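Local coordinates for protein myosin-I heavy chain (Dictyostelium discoideum, PDB 5EJR) that is an actin-based motor with ATPase activity that takes part in adhesion and the early steps of phagocytosis, represented here by a tail MyTH4-FERM unit, at residues Ser87-Gln91 with Gly191-Ile197; Ile93-Ile98 with Phe133-Phe138; Val258-Ile264 with Glu286-Tyr291. The contacts are given in a common frame with arbitrary orientation. Numbering follows the deposited sequence.

Interaction 1: Ser87-Gln91 with Gly191-Ile197; sequences SLVIQ and GPSATEI
Buried packing joins the first turns of helix 86-99 to the loop and N-terminus of helix 194-205, two parts of the MyTH4 domain a hundred residues apart in sequence. Residues 87-91 are regular helix. Across from them the chain arrives extended through Gly191 (phi/psi -78/180°), Pro192 (-83/147°) and Ser193 (-80/168°), then turns helical at Ala194. The register is set by Gln91 CA facing Gly191 CA at 4.2 Å and Ser87 CA facing Ala194 CA at 5.2 Å. At the tighter end no side chain fits: a CB on Gly191 would lie 2.9 Å from Gln91 CA. Gln91 (chi1 m, chi2 t) swings its amide across so that NE2 donates a nearly straight hydrogen bond to Pro192 O, 2.8 Å. Ser193 is the N-cap; with chi1 p its OG accepts from Glu196 N at 3.1 Å. Glu282 of helix 274-283, in the ubiquitin-like part of the FERM domain, accepts from Ala194 N, at the start of helix 194-205, and from Gln91 NE2, and hydrogen-bonds with Ser87 OG, which places the contact at the MyTH4-FERM junction. Its apolar half is built by Ile90 (t, t), whose CG2 stands 3.9 Å from both Pro192 CG and Ile197 CD1. Ile197 (m, t) also brings CD1 to 3.8 Å from Ser87 CB, while Ser87 CB approaches Ala194 N at 3.5 Å. Trp74 of helix 58-75 touches both Ile90 and Ile197.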
loop_
_atom_site.group_PDB
_atom_site.type_symbol
_atom_site.label_atom_id
_atom_site.label_comp_id
_atom_site.label_asym_id
_atom_site.label_seq_id
_atom_site.Cartn_x
_atom_site.Cartn_y
_atom_site.Cartn_z
ATOM N N SER A 87 4.780 -14.540 -8.095
ATOM C CA SER A 87 4.914 -13.209 -7.484
ATOM C C SER A 87 5.584 -13.302 -6.118
ATOM O O SER A 87 6.492 -12.523 -5.822
ATOM C CB SER A 87 3.570 -12.491 -7.398
ATOM O OG SER A 87 2.628 -13.196 -6.612
ATOM N N LEU A 88 5.175 -14.301 -5.324
ATOM C CA LEU A 88 5.708 -14.627 -3.995
ATOM C C LEU A 88 7.190 -15.011 -4.095
ATOM O O LEU A 88 7.983 -14.607 -3.245
ATOM C CB LEU A 88 4.896 -15.784 -3.392
ATOM C CG LEU A 88 3.889 -15.454 -2.272
ATOM C CD1 LEU A 88 2.950 -14.319 -2.652
ATOM C CD2 LEU A 88 3.076 -16.687 -1.886
ATOM N N VAL A 89 7.577 -15.709 -5.188
ATOM C CA VAL A 89 8.970 -16.136 -5.412
ATOM C C VAL A 89 9.871 -14.933 -5.691
ATOM O O VAL A 89 10.894 -14.780 -5.022
ATOM C CB VAL A 89 9.072 -17.263 -6.480
ATOM C CG1 VAL A 89 10.511 -17.457 -6.959
ATOM C CG2 VAL A 89 8.515 -18.572 -5.938
ATOM N N ILE A 90 9.481 -14.055 -6.634
ATOM C CA ILE A 90 10.268 -12.859 -6.945
ATOM C C ILE A 90 10.278 -11.869 -5.750
ATOM O O ILE A 90 11.293 -11.221 -5.538
ATOM C CB ILE A 90 9.849 -12.206 -8.295
ATOM C CG1 ILE A 90 10.876 -11.137 -8.750
ATOM C CG2 ILE A 90 8.412 -11.670 -8.263
ATOM C CD1 ILE A 90 10.782 -10.742 -10.278
ATOM N N GLN A 91 9.183 -11.780 -4.957
ATOM C CA GLN A 91 9.163 -10.923 -3.760
ATOM C C GLN A 91 10.257 -11.371 -2.761
ATOM O O GLN A 91 10.956 -10.524 -2.210
ATOM C CB GLN A 91 7.787 -10.943 -3.097
ATOM C CG GLN A 91 6.826 -9.940 -3.730
ATOM C CD GLN A 91 5.396 -10.326 -3.493
ATOM O OE1 GLN A 91 5.017 -10.817 -2.426
ATOM N NE2 GLN A 91 4.570 -10.147 -4.498
ATOM N N GLY A 191 9.060 -6.284 -3.555
ATOM C CA GLY A 191 9.165 -6.846 -4.892
ATOM C C GLY A 191 7.801 -6.705 -5.545
ATOM O O GLY A 191 6.863 -6.203 -4.906
ATOM N N PRO A 192 7.610 -7.141 -6.807
ATOM C CA PRO A 192 6.304 -6.914 -7.448
ATOM C C PRO A 192 5.204 -7.909 -7.126
ATOM O O PRO A 192 5.461 -9.099 -6.971
ATOM C CB PRO A 192 6.652 -6.933 -8.933
ATOM C CG PRO A 192 7.798 -7.909 -9.012
ATOM C CD PRO A 192 8.582 -7.746 -7.747
ATOM N N SER A 193 3.948 -7.409 -7.092
ATOM C CA SER A 193 2.740 -8.211 -6.905
ATOM C C SER A 193 2.420 -8.836 -8.261
ATOM O O SER A 193 2.958 -8.377 -9.264
ATOM C CB SER A 193 1.568 -7.316 -6.490
ATOM O OG SER A 193 1.332 -6.286 -7.441
ATOM N N ALA A 194 1.507 -9.816 -8.312
ATOM C CA ALA A 194 1.068 -10.424 -9.581
ATOM C C ALA A 194 0.405 -9.355 -10.468
ATOM O O ALA A 194 0.525 -9.425 -11.691
ATOM C CB ALA A 194 0.104 -11.565 -9.316
ATOM N N THR A 195 -0.196 -8.310 -9.833
ATOM C CA THR A 195 -0.805 -7.147 -10.501
ATOM C C THR A 195 0.267 -6.322 -11.213
ATOM O O THR A 195 0.101 -5.994 -12.394
ATOM C CB THR A 195 -1.598 -6.296 -9.479
ATOM O OG1 THR A 195 -2.688 -7.082 -9.017
ATOM C CG2 THR A 195 -2.133 -4.981 -10.070
ATOM N N GLU A 196 1.344 -5.952 -10.485
ATOM C CA GLU A 196 2.454 -5.166 -11.036
ATOM C C GLU A 196 3.136 -5.931 -12.160
ATOM O O GLU A 196 3.630 -5.315 -13.100
ATOM C CB GLU A 196 3.501 -4.861 -9.966
ATOM C CG GLU A 196 4.522 -3.831 -10.434
ATOM C CD GLU A 196 5.527 -3.377 -9.406
ATOM O OE1 GLU A 196 5.363 -3.745 -8.221
ATOM O OE2 GLU A 196 6.468 -2.638 -9.777
ATOM N N ILE A 197 3.189 -7.268 -12.035
ATOM C CA ILE A 197 3.834 -8.133 -13.020
ATOM C C ILE A 197 3.057 -8.070 -14.337
ATOM O O ILE A 197 3.647 -7.734 -15.361
ATOM C CB ILE A 197 4.053 -9.573 -12.457
ATOM C CG1 ILE A 197 5.212 -9.564 -11.422
ATOM C CG2 ILE A 197 4.360 -10.570 -13.581
ATOM C CD1 ILE A 197 5.227 -10.759 -10.390
#

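Interaction 2: Ile93-Ile98 with Phe133-Phe138; sequences IISRGI and FLSITF
Ile94, Thr137 and Phe138 fill the gap between two helices that run the same way, an interior helix-helix packing of the all-helical MyTH4 bundle that joins helix 86-99 to the C-terminal end of helix 121-137. The axes of segments 93-98 and 133-137 approach to 10.5 Å and cross at -34°, with Ile94 CA 6.5 Å from Leu134 CA and Ile98 CA 7.0 Å from Phe138 CA. No hydrogen bond crosses the contact. Ile94 (chi1 -81°, chi2 142°, between wells) is its centre: CD1 reaches Phe133 CB at 3.8 Å, CG1 meets Leu134 CD2 at 4.0 Å, and CG2 touches Thr137 CG2 at 3.7 Å. Leu134 takes the m, t rotamer. Thr137, with chi1 -37°, turns OG1 back to donate to Phe133 O at 2.8 Å in its own helix, so its methyl group faces the partner; that CG2 also lies 3.7 Å from Ile98 CD1, Ile98 being m, t. Phe138 then becomes extended (phi/psi -137/154°) and, with chi1 p and chi2 79°, sends its ring against the other helix. Gly97 CA lies 3.6 Å from Phe138 CZ, and a CB on Gly97 would clash with that ring atom, so the lack of a side chain lets the ring sit on bare backbone. Gly97 O lies over a ring face, Ile94 O approaches the edge 3.6 Å from Phe138 CE2, and Ile98 CG1 is 4.1 Å from Phe138 CD2. Helix 104-113 closes one flank, with Ile107 touching Ile93 and Leu134 and Arg104 touching Phe138, while helix 58-75 packs on Ile93.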
loop_
_atom_site.group_PDB
_atom_site.type_symbol
_atom_site.label_atom_id
_atom_site.label_comp_id
_atom_site.label_asym_id
_atom_site.label_seq_id
_atom_site.Cartn_x
_atom_site.Cartn_y
_atom_site.Cartn_z
ATOM N N ILE A 93 13.139 -12.987 -3.582
ATOM C CA ILE A 93 14.403 -12.621 -4.219
ATOM C C ILE A 93 14.732 -11.170 -3.989
ATOM O O ILE A 93 15.865 -10.861 -3.629
ATOM C CB ILE A 93 14.427 -12.978 -5.738
ATOM C CG1 ILE A 93 14.230 -14.494 -5.969
ATOM C CG2 ILE A 93 15.722 -12.481 -6.428
ATOM C CD1 ILE A 93 13.828 -14.883 -7.392
ATOM N N ILE A 94 13.762 -10.272 -4.220
ATOM C CA ILE A 94 14.022 -8.847 -4.055
ATOM C C ILE A 94 14.190 -8.522 -2.565
ATOM O O ILE A 94 15.081 -7.740 -2.228
ATOM C CB ILE A 94 12.997 -7.966 -4.823
ATOM C CG1 ILE A 94 13.409 -7.886 -6.325
ATOM C CG2 ILE A 94 12.871 -6.555 -4.234
ATOM C CD1 ILE A 94 12.296 -7.912 -7.219
ATOM N N SER A 95 13.423 -9.193 -1.687
ATOM C CA SER A 95 13.547 -9.000 -0.229
ATOM C C SER A 95 14.975 -9.375 0.200
ATOM O O SER A 95 15.644 -8.582 0.876
ATOM C CB SER A 95 12.514 -9.835 0.521
ATOM O OG SER A 95 12.793 -9.868 1.913
ATOM N N ARG A 96 15.477 -10.545 -0.290
ATOM C CA ARG A 96 16.844 -10.995 -0.004
ATOM C C ARG A 96 17.857 -9.939 -0.453
ATOM O O ARG A 96 18.770 -9.619 0.302
ATOM C CB ARG A 96 17.107 -12.369 -0.649
ATOM C CG ARG A 96 18.462 -13.007 -0.294
ATOM C CD ARG A 96 18.618 -14.398 -0.870
ATOM N NE ARG A 96 17.622 -15.354 -0.369
ATOM C CZ ARG A 96 16.546 -15.750 -1.044
ATOM N NH1 ARG A 96 16.297 -15.266 -2.259
ATOM N NH2 ARG A 96 15.699 -16.616 -0.504
ATOM N N GLY A 97 17.652 -9.361 -1.641
ATOM C CA GLY A 97 18.524 -8.309 -2.156
ATOM C C GLY A 97 18.492 -7.020 -1.365
ATOM O O GLY A 97 19.540 -6.402 -1.158
ATOM N N ILE A 98 17.281 -6.594 -0.936
ATOM C CA ILE A 98 17.058 -5.385 -0.112
ATOM C C ILE A 98 17.835 -5.483 1.226
ATOM O O ILE A 98 18.651 -4.604 1.520
ATOM C CB ILE A 98 15.521 -5.124 0.129
ATOM C CG1 ILE A 98 14.833 -4.541 -1.130
ATOM C CG2 ILE A 98 15.274 -4.222 1.349
ATOM C CD1 ILE A 98 13.303 -4.569 -1.101
ATOM N N PHE A 133 13.002 -5.853 -12.484
ATOM C CA PHE A 133 12.465 -5.744 -11.124
ATOM C C PHE A 133 13.559 -5.562 -10.078
ATOM O O PHE A 133 13.313 -4.928 -9.050
ATOM C CB PHE A 133 11.516 -6.902 -10.792
ATOM C CG PHE A 133 10.184 -6.838 -11.513
ATOM C CD1 PHE A 133 9.352 -5.732 -11.378
ATOM C CD2 PHE A 133 9.741 -7.904 -12.290
ATOM C CE1 PHE A 133 8.117 -5.674 -12.047
ATOM C CE2 PHE A 133 8.509 -7.847 -12.961
ATOM C CZ PHE A 133 7.705 -6.730 -12.839
ATOM N N LEU A 134 14.800 -6.011 -10.370
ATOM C CA LEU A 134 15.917 -5.746 -9.471
ATOM C C LEU A 134 16.326 -4.296 -9.689
ATOM O O LEU A 134 16.529 -3.563 -8.713
ATOM C CB LEU A 134 17.147 -6.645 -9.759
ATOM C CG LEU A 134 17.023 -8.149 -9.567
ATOM C CD1 LEU A 134 18.226 -8.861 -10.175
ATOM C CD2 LEU A 134 16.910 -8.516 -8.102
ATOM N N SER A 135 16.463 -3.879 -10.968
ATOM C CA SER A 135 16.915 -2.526 -11.328
ATOM C C SER A 135 15.990 -1.398 -10.824
ATOM O O SER A 135 16.467 -0.289 -10.620
ATOM C CB SER A 135 17.151 -2.403 -12.831
ATOM O OG SER A 135 15.924 -2.406 -13.540
ATOM N N ILE A 136 14.691 -1.681 -10.620
ATOM C CA ILE A 136 13.778 -0.667 -10.080
ATOM C C ILE A 136 13.948 -0.521 -8.548
ATOM O O ILE A 136 13.662 0.551 -8.009
ATOM C CB ILE A 136 12.290 -0.848 -10.505
ATOM C CG1 ILE A 136 11.755 -2.244 -10.182
ATOM C CG2 ILE A 136 12.088 -0.484 -11.986
ATOM C CD1 ILE A 136 10.226 -2.384 -10.178
ATOM N N THR A 137 14.477 -1.577 -7.869
ATOM C CA THR A 137 14.652 -1.625 -6.410
ATOM C C THR A 137 16.027 -1.132 -5.911
ATOM O O THR A 137 16.098 -0.159 -5.163
ATOM C CB THR A 137 14.337 -3.033 -5.902
ATOM O OG1 THR A 137 13.244 -3.536 -6.662
ATOM C CG2 THR A 137 13.956 -3.047 -4.414
ATOM N N PHE A 138 17.101 -1.828 -6.279
ATOM C CA PHE A 138 18.445 -1.495 -5.809
ATOM C C PHE A 138 19.453 -1.572 -6.938
ATOM O O PHE A 138 19.261 -2.281 -7.921
ATOM C CB PHE A 138 18.865 -2.393 -4.609
ATOM C CG PHE A 138 18.591 -3.863 -4.800
ATOM C CD1 PHE A 138 19.438 -4.653 -5.574
ATOM C CD2 PHE A 138 17.453 -4.446 -4.268
ATOM C CE1 PHE A 138 19.154 -6.000 -5.799
ATOM C CE2 PHE A 138 17.172 -5.797 -4.489
ATOM C CZ PHE A 138 18.023 -6.563 -5.258
#

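Interaction 3: Val258-Ile264 with Glu286-Tyr291; sequences VNETAGI and EKGEFY
A β-hairpin turn and the strand that flanks it illustrate how one asparagine can organise a sheet end, here in the ubiquitin-like lobe of the FERM domain. Strand 253-259 runs antiparallel between 264-267 and 290-296. Residues 260-263 make the turn, closed by Asn259 N to Ile264 O (2.8 Å) and Ile264 N to Asn259 O (3.1 Å). On the other side Val258 and Tyr291 form an antiparallel hydrogen-bonded pair, Val258 N to Tyr291 O at 2.8 Å and Tyr291 N to Val258 O at 2.9 Å; Asn259 CA and Phe290 CA are 4.5 Å apart. Asn259 (chi1 t) accepts at OD1 from Ala262 N, 3.1 Å, an Asx motif, and donates from ND2 to Lys287 O, 3.1 Å. Gly288, at phi/psi 86/-178°, passes so close that a CB would clash 1.7 Å from Thr261 OG1. The rings lie on opposite faces. Tyr291 (p, chi2 89°) makes a CH-pi contact with Val258 CB, 4.0 Å from its centroid, and its OH donates to Glu260 OE2 at 2.7 Å. Phe290 (m, chi2 -89°) receives Asn259 CB at 3.7 Å from its centroid, with Ile264 CG2 3.8 Å from Phe290 CE1 at its edge. Outside the segments Trp281 stacks on Phe290 and Arg215 makes a cation-pi contact with Tyr291. The chemistry implies a surface seam in which backbone and side-chain hydrogen bonds are combined with CH-pi and apolar contacts, with the Asn259 amide tying the 260-263 turn to the loop that leads into strand 290-296.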
loop_
_atom_site.group_PDB
_atom_site.type_symbol
_atom_site.label_atom_id
_atom_site.label_comp_id
_atom_site.label_asym_id
_atom_site.label_seq_id
_atom_site.Cartn_x
_atom_site.Cartn_y
_atom_site.Cartn_z
ATOM N N VAL A 258 -9.499 -1.804 2.460
ATOM C CA VAL A 258 -10.715 -2.425 3.000
ATOM C C VAL A 258 -10.818 -3.908 2.614
ATOM O O VAL A 258 -10.726 -4.218 1.438
ATOM C CB VAL A 258 -11.988 -1.642 2.519
ATOM C CG1 VAL A 258 -13.283 -2.307 3.013
ATOM C CG2 VAL A 258 -11.933 -0.167 2.925
ATOM N N ASN A 259 -11.046 -4.802 3.601
ATOM C CA ASN A 259 -11.285 -6.239 3.402
ATOM C C ASN A 259 -12.624 -6.566 4.090
ATOM O O ASN A 259 -12.722 -6.503 5.314
ATOM C CB ASN A 259 -10.138 -7.088 3.978
ATOM C CG ASN A 259 -10.211 -8.565 3.635
ATOM O OD1 ASN A 259 -11.281 -9.191 3.659
ATOM N ND2 ASN A 259 -9.054 -9.169 3.337
ATOM N N GLU A 260 -13.656 -6.864 3.302
ATOM C CA GLU A 260 -14.996 -7.121 3.831
ATOM C C GLU A 260 -15.180 -8.484 4.521
ATOM O O GLU A 260 -15.935 -8.556 5.499
ATOM C CB GLU A 260 -16.054 -6.926 2.739
ATOM C CG GLU A 260 -16.334 -5.461 2.436
ATOM C CD GLU A 260 -17.305 -5.183 1.305
ATOM O OE1 GLU A 260 -18.164 -6.047 1.018
ATOM O OE2 GLU A 260 -17.219 -4.080 0.719
ATOM N N THR A 261 -14.528 -9.555 4.020
ATOM C CA THR A 261 -14.677 -10.896 4.613
ATOM C C THR A 261 -14.021 -10.945 5.992
ATOM O O THR A 261 -14.581 -11.526 6.925
ATOM C CB THR A 261 -14.222 -12.011 3.664
ATOM O OG1 THR A 261 -12.808 -11.965 3.523
ATOM C CG2 THR A 261 -14.894 -11.943 2.308
ATOM N N ALA A 262 -12.856 -10.294 6.124
ATOM C CA ALA A 262 -12.147 -10.157 7.389
ATOM C C ALA A 262 -12.224 -8.664 7.649
ATOM O O ALA A 262 -11.432 -7.935 7.062
ATOM C CB ALA A 262 -10.697 -10.599 7.228
ATOM N N GLY A 263 -13.242 -8.235 8.413
ATOM C CA GLY A 263 -13.582 -6.847 8.753
ATOM C C GLY A 263 -12.438 -5.899 9.061
ATOM O O GLY A 263 -12.226 -5.508 10.212
ATOM N N ILE A 264 -11.716 -5.497 8.016
ATOM C CA ILE A 264 -10.559 -4.612 8.096
ATOM C C ILE A 264 -10.803 -3.420 7.202
ATOM O O ILE A 264 -11.294 -3.562 6.079
ATOM C CB ILE A 264 -9.234 -5.352 7.702
ATOM C CG1 ILE A 264 -8.928 -6.528 8.650
ATOM C CG2 ILE A 264 -8.011 -4.379 7.617
ATOM C CD1 ILE A 264 -8.149 -7.622 8.010
ATOM N N GLU A 286 -4.679 -12.944 5.801
ATOM C CA GLU A 286 -6.099 -12.643 6.007
ATOM C C GLU A 286 -6.939 -13.228 4.889
ATOM O O GLU A 286 -6.515 -13.234 3.732
ATOM C CB GLU A 286 -6.368 -11.123 6.127
ATOM C CG GLU A 286 -5.865 -10.488 7.415
ATOM C CD GLU A 286 -6.564 -10.837 8.720
ATOM O OE1 GLU A 286 -7.687 -11.393 8.684
ATOM O OE2 GLU A 286 -5.990 -10.524 9.788
ATOM N N LYS A 287 -8.120 -13.733 5.249
ATOM C CA LYS A 287 -9.093 -14.302 4.325
ATOM C C LYS A 287 -9.747 -13.166 3.520
ATOM O O LYS A 287 -9.960 -12.073 4.053
ATOM C CB LYS A 287 -10.185 -15.052 5.113
ATOM C CG LYS A 287 -9.747 -16.387 5.747
ATOM C CD LYS A 287 -9.831 -17.609 4.798
ATOM C CE LYS A 287 -11.216 -17.931 4.252
ATOM N NZ LYS A 287 -12.183 -18.315 5.316
ATOM N N GLY A 288 -10.062 -13.446 2.259
ATOM C CA GLY A 288 -10.740 -12.506 1.377
ATOM C C GLY A 288 -9.872 -11.515 0.633
ATOM O O GLY A 288 -8.642 -11.536 0.745
ATOM N N GLU A 289 -10.535 -10.636 -0.141
ATOM C CA GLU A 289 -9.895 -9.642 -1.001
ATOM C C GLU A 289 -9.890 -8.207 -0.429
ATOM O O GLU A 289 -10.914 -7.733 0.072
ATOM C CB GLU A 289 -10.576 -9.655 -2.385
ATOM C CG GLU A 289 -9.647 -9.293 -3.530
ATOM C CD GLU A 289 -10.298 -8.685 -4.760
ATOM O OE1 GLU A 289 -10.988 -7.648 -4.624
ATOM O OE2 GLU A 289 -10.057 -9.209 -5.871
ATOM N N PHE A 290 -8.746 -7.511 -0.562
ATOM C CA PHE A 290 -8.613 -6.106 -0.174
ATOM C C PHE A 290 -8.876 -5.213 -1.376
ATOM O O PHE A 290 -8.544 -5.564 -2.511
ATOM C CB PHE A 290 -7.201 -5.772 0.351
ATOM C CG PHE A 290 -6.907 -6.109 1.792
ATOM C CD1 PHE A 290 -7.174 -5.194 2.806
ATOM C CD2 PHE A 290 -6.306 -7.319 2.134
ATOM C CE1 PHE A 290 -6.897 -5.502 4.143
ATOM C CE2 PHE A 290 -6.023 -7.624 3.471
ATOM C CZ PHE A 290 -6.325 -6.717 4.466
ATOM N N TYR A 291 -9.405 -4.017 -1.108
ATOM C CA TYR A 291 -9.588 -2.986 -2.110
ATOM C C TYR A 291 -9.326 -1.621 -1.498
ATOM O O TYR A 291 -9.439 -1.466 -0.285
ATOM C CB TYR A 291 -10.957 -3.073 -2.818
ATOM C CG TYR A 291 -12.150 -2.769 -1.943
ATOM C CD1 TYR A 291 -12.626 -1.467 -1.810
ATOM C CD2 TYR A 291 -12.849 -3.788 -1.304
ATOM C CE1 TYR A 291 -13.750 -1.183 -1.038
ATOM C CE2 TYR A 291 -13.979 -3.517 -0.534
ATOM C CZ TYR A 291 -14.429 -2.212 -0.407
ATOM O OH TYR A 291 -15.546 -1.933 0.347
#

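Interactions 1 and 2 form one continuous packing unit in the MyTH4 domain: they share helix 86-99, their centres are 11 Å apart, and Pro192 CG meets Phe133 CD1 at 3.6 Å, as does Ile90 CD1 with Phe133 CD2. Interaction 3 belongs to the FERM domain, its centre about 20 Å from that of interaction 1 (nearest atoms about 8 Å) and about 28 Å from that of interaction 2, without touching either. The bridge is indirect: helix 274-283, whose Glu282 meets interaction 1, also supplies Trp281 to interaction 3. A 1,2-ethanediol about 3 Å from the Tyr291 side chain probably came from crystallisation.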